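Side-chain contact in ADP-ribosylation factor guanine nucleotide-exchange factor SEC7 (Saccharomyces cerevisiae, PDB 4OIY), which acts as a guanine nucleotide-exchange factor that activates ARF1 at the trans-Golgi network, a step needed for vesicle formation and traffic through the Golgi: residues 9-14 with 33-38. Sequence-based numbering, arbitrary orientation.
Sequences KTALSE and KGFLKD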
loop_
_atom_site.group_PDB
_atom_site.type_symbol
_atom_site.label_atom_id
_atom_site.label_comp_id
_atom_site.label_asym_id
_atom_site.label_seq_id
_atom_site.Cartn_x
_atom_site.Cartn_y
_atom_site.Cartn_z
ATOM N N LYS A 9 14.838 14.633 23.049
ATOM C CA LYS A 9 13.879 14.370 21.981
ATOM C C LYS A 9 12.671 15.284 22.127
ATOM O O LYS A 9 12.271 15.609 23.243
ATOM C CB LYS A 9 13.395 12.917 22.055
ATOM C CG LYS A 9 14.481 11.866 21.935
ATOM C CD LYS A 9 13.924 10.457 22.130
ATOM C CE LYS A 9 12.984 10.029 21.012
ATOM N NZ LYS A 9 13.624 10.067 19.665
ATOM N N THR A 10 12.066 15.684 21.008
ATOM C CA THR A 10 10.778 16.362 21.059
ATOM C C THR A 10 9.712 15.407 21.592
ATOM O O THR A 10 9.886 14.187 21.555
ATOM C CB THR A 10 10.301 16.843 19.680
ATOM O OG1 THR A 10 10.212 15.719 18.794
ATOM C CG2 THR A 10 11.245 17.893 19.089
ATOM N N ALA A 11 8.614 15.976 22.076
ATOM C CA ALA A 11 7.464 15.204 22.539
ATOM C C ALA A 11 6.917 14.305 21.427
ATOM O O ALA A 11 6.586 13.141 21.670
ATOM C CB ALA A 11 6.374 16.141 23.045
ATOM N N LEU A 12 6.833 14.842 20.214
ATOM C CA LEU A 12 6.367 14.068 19.059
ATOM C C LEU A 12 7.313 12.913 18.754
ATOM O O LEU A 12 6.859 11.813 18.460
ATOM C CB LEU A 12 6.213 14.946 17.818
ATOM C CG LEU A 12 5.772 14.261 16.514
ATOM C CD1 LEU A 12 4.442 13.539 16.679
ATOM C CD2 LEU A 12 5.687 15.276 15.385
ATOM N N SER A 13 8.619 13.156 18.808
ATOM C CA SER A 13 9.593 12.096 18.537
ATOM C C SER A 13 9.497 10.975 19.570
ATOM O O SER A 13 9.615 9.801 19.235
ATOM C CB SER A 13 11.015 12.661 18.466
ATOM O OG SER A 13 11.145 13.527 17.345
ATOM N N GLU A 14 9.243 11.335 20.822
ATOM C CA GLU A 14 8.999 10.336 21.862
ATOM C C GLU A 14 7.773 9.478 21.536
ATOM O O GLU A 14 7.823 8.259 21.689
ATOM C CB GLU A 14 8.848 11.005 23.232
ATOM C CG GLU A 14 10.162 11.550 23.778
ATOM C CD GLU A 14 10.004 12.368 25.053
ATOM O OE1 GLU A 14 8.916 12.931 25.289
ATOM O OE2 GLU A 14 10.988 12.463 25.824
ATOM N N LYS A 33 -1.503 13.421 24.760
ATOM C CA LYS A 33 -0.561 14.519 24.540
ATOM C C LYS A 33 -1.012 15.530 23.483
ATOM O O LYS A 33 -0.324 16.521 23.245
ATOM C CB LYS A 33 0.817 13.961 24.184
ATOM C CG LYS A 33 1.451 13.169 25.317
ATOM C CD LYS A 33 2.707 12.428 24.883
ATOM C CE LYS A 33 3.745 13.352 24.261
ATOM N NZ LYS A 33 4.131 14.489 25.144
ATOM N N GLY A 34 -2.160 15.282 22.852
ATOM C CA GLY A 34 -2.767 16.241 21.931
ATOM C C GLY A 34 -2.318 16.156 20.482
ATOM O O GLY A 34 -2.690 17.003 19.667
ATOM N N PHE A 35 -1.526 15.141 20.150
ATOM C CA PHE A 35 -1.055 14.954 18.774
ATOM C C PHE A 35 -2.105 14.287 17.892
ATOM O O PHE A 35 -2.011 14.346 16.666
ATOM C CB PHE A 35 0.229 14.124 18.752
ATOM C CG PHE A 35 1.431 14.861 19.259
ATOM C CD1 PHE A 35 1.895 15.989 18.596
ATOM C CD2 PHE A 35 2.106 14.429 20.391
ATOM C CE1 PHE A 35 3.003 16.675 19.055
ATOM C CE2 PHE A 35 3.217 15.112 20.853
ATOM C CZ PHE A 35 3.665 16.236 20.185
ATOM N N LEU A 36 -3.091 13.657 18.524
ATOM C CA LEU A 36 -4.134 12.919 17.826
ATOM C C LEU A 36 -5.498 13.311 18.391
ATOM O O LEU A 36 -5.720 13.252 19.602
ATOM C CB LEU A 36 -3.877 11.423 17.999
ATOM C CG LEU A 36 -4.662 10.426 17.151
ATOM C CD1 LEU A 36 -4.516 10.725 15.667
ATOM C CD2 LEU A 36 -4.211 9.010 17.465
ATOM N N LYS A 37 -6.405 13.714 17.505
ATOM C CA LYS A 37 -7.722 14.219 17.903
ATOM C C LYS A 37 -8.516 13.179 18.689
ATOM O O LYS A 37 -9.060 13.468 19.757
ATOM C CB LYS A 37 -8.509 14.639 16.657
ATOM C CG LYS A 37 -9.779 15.421 16.937
ATOM C CD LYS A 37 -10.554 15.671 15.652
ATOM C CE LYS A 37 -11.742 16.595 15.878
ATOM N NZ LYS A 37 -11.324 17.974 16.261
ATOM N N ASP A 38 -8.583 11.972 18.143
ATOM C CA ASP A 38 -9.314 10.874 18.755
ATOM C C ASP A 38 -8.836 9.565 18.129
ATOM O O ASP A 38 -7.909 9.574 17.315
ATOM C CB ASP A 38 -10.828 11.074 18.572
ATOM C CG ASP A 38 -11.224 11.303 17.122
ATOM O OD1 ASP A 38 -10.721 10.581 16.237
ATOM O OD2 ASP A 38 -12.057 12.204 16.864
#
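Ala-11 and Leu-12, in the first turn of helix 11-21, face Lys-33 and Phe-35, which flank Gly-34, with the CA atoms of Leu-12 and Phe-35 7.5 Å apart. Thr-10 is the N-cap, its OG1 accepting from Ser-13 N at 3.0 Å, while Gly-34, at positive phi, closes the preceding helix in a Schellman motif, and Phe-35, next in the chain, points toward helix 11-21.

The phenyl ring does most of the touching. Its far end, CZ, reaches the helix backbone at Leu-12 N (3.5 Å) and also packs on Leu-12 CB. Leu-12 lays CD1 over one face of the ring, toward the rim, a CH-pi contact 4.1 Å from the centroid; chi1 of 178° sets CG opposite the backbone N, and chi2 turns CD1 to the ring. Ala-11 CB sits at the ring's edge, in its plane, and so does Lys-33 CE. The lysine chain, bent at chi3 and chi4, runs on past that edge to bring NZ within 3.5 Å of Ala-11 CB. Were Phe-35 an alanine, Leu-12 CD1 would probably lose the ring face it lies over, with a gap opened beside Ala-11.

Phe-35 also touches Leu-30 and Cys-15, completing a surface contact that pairs the start of one helix with the end of the next, as in a helical hairpin, here at the N-terminal end of the all-helical Sec7 domain.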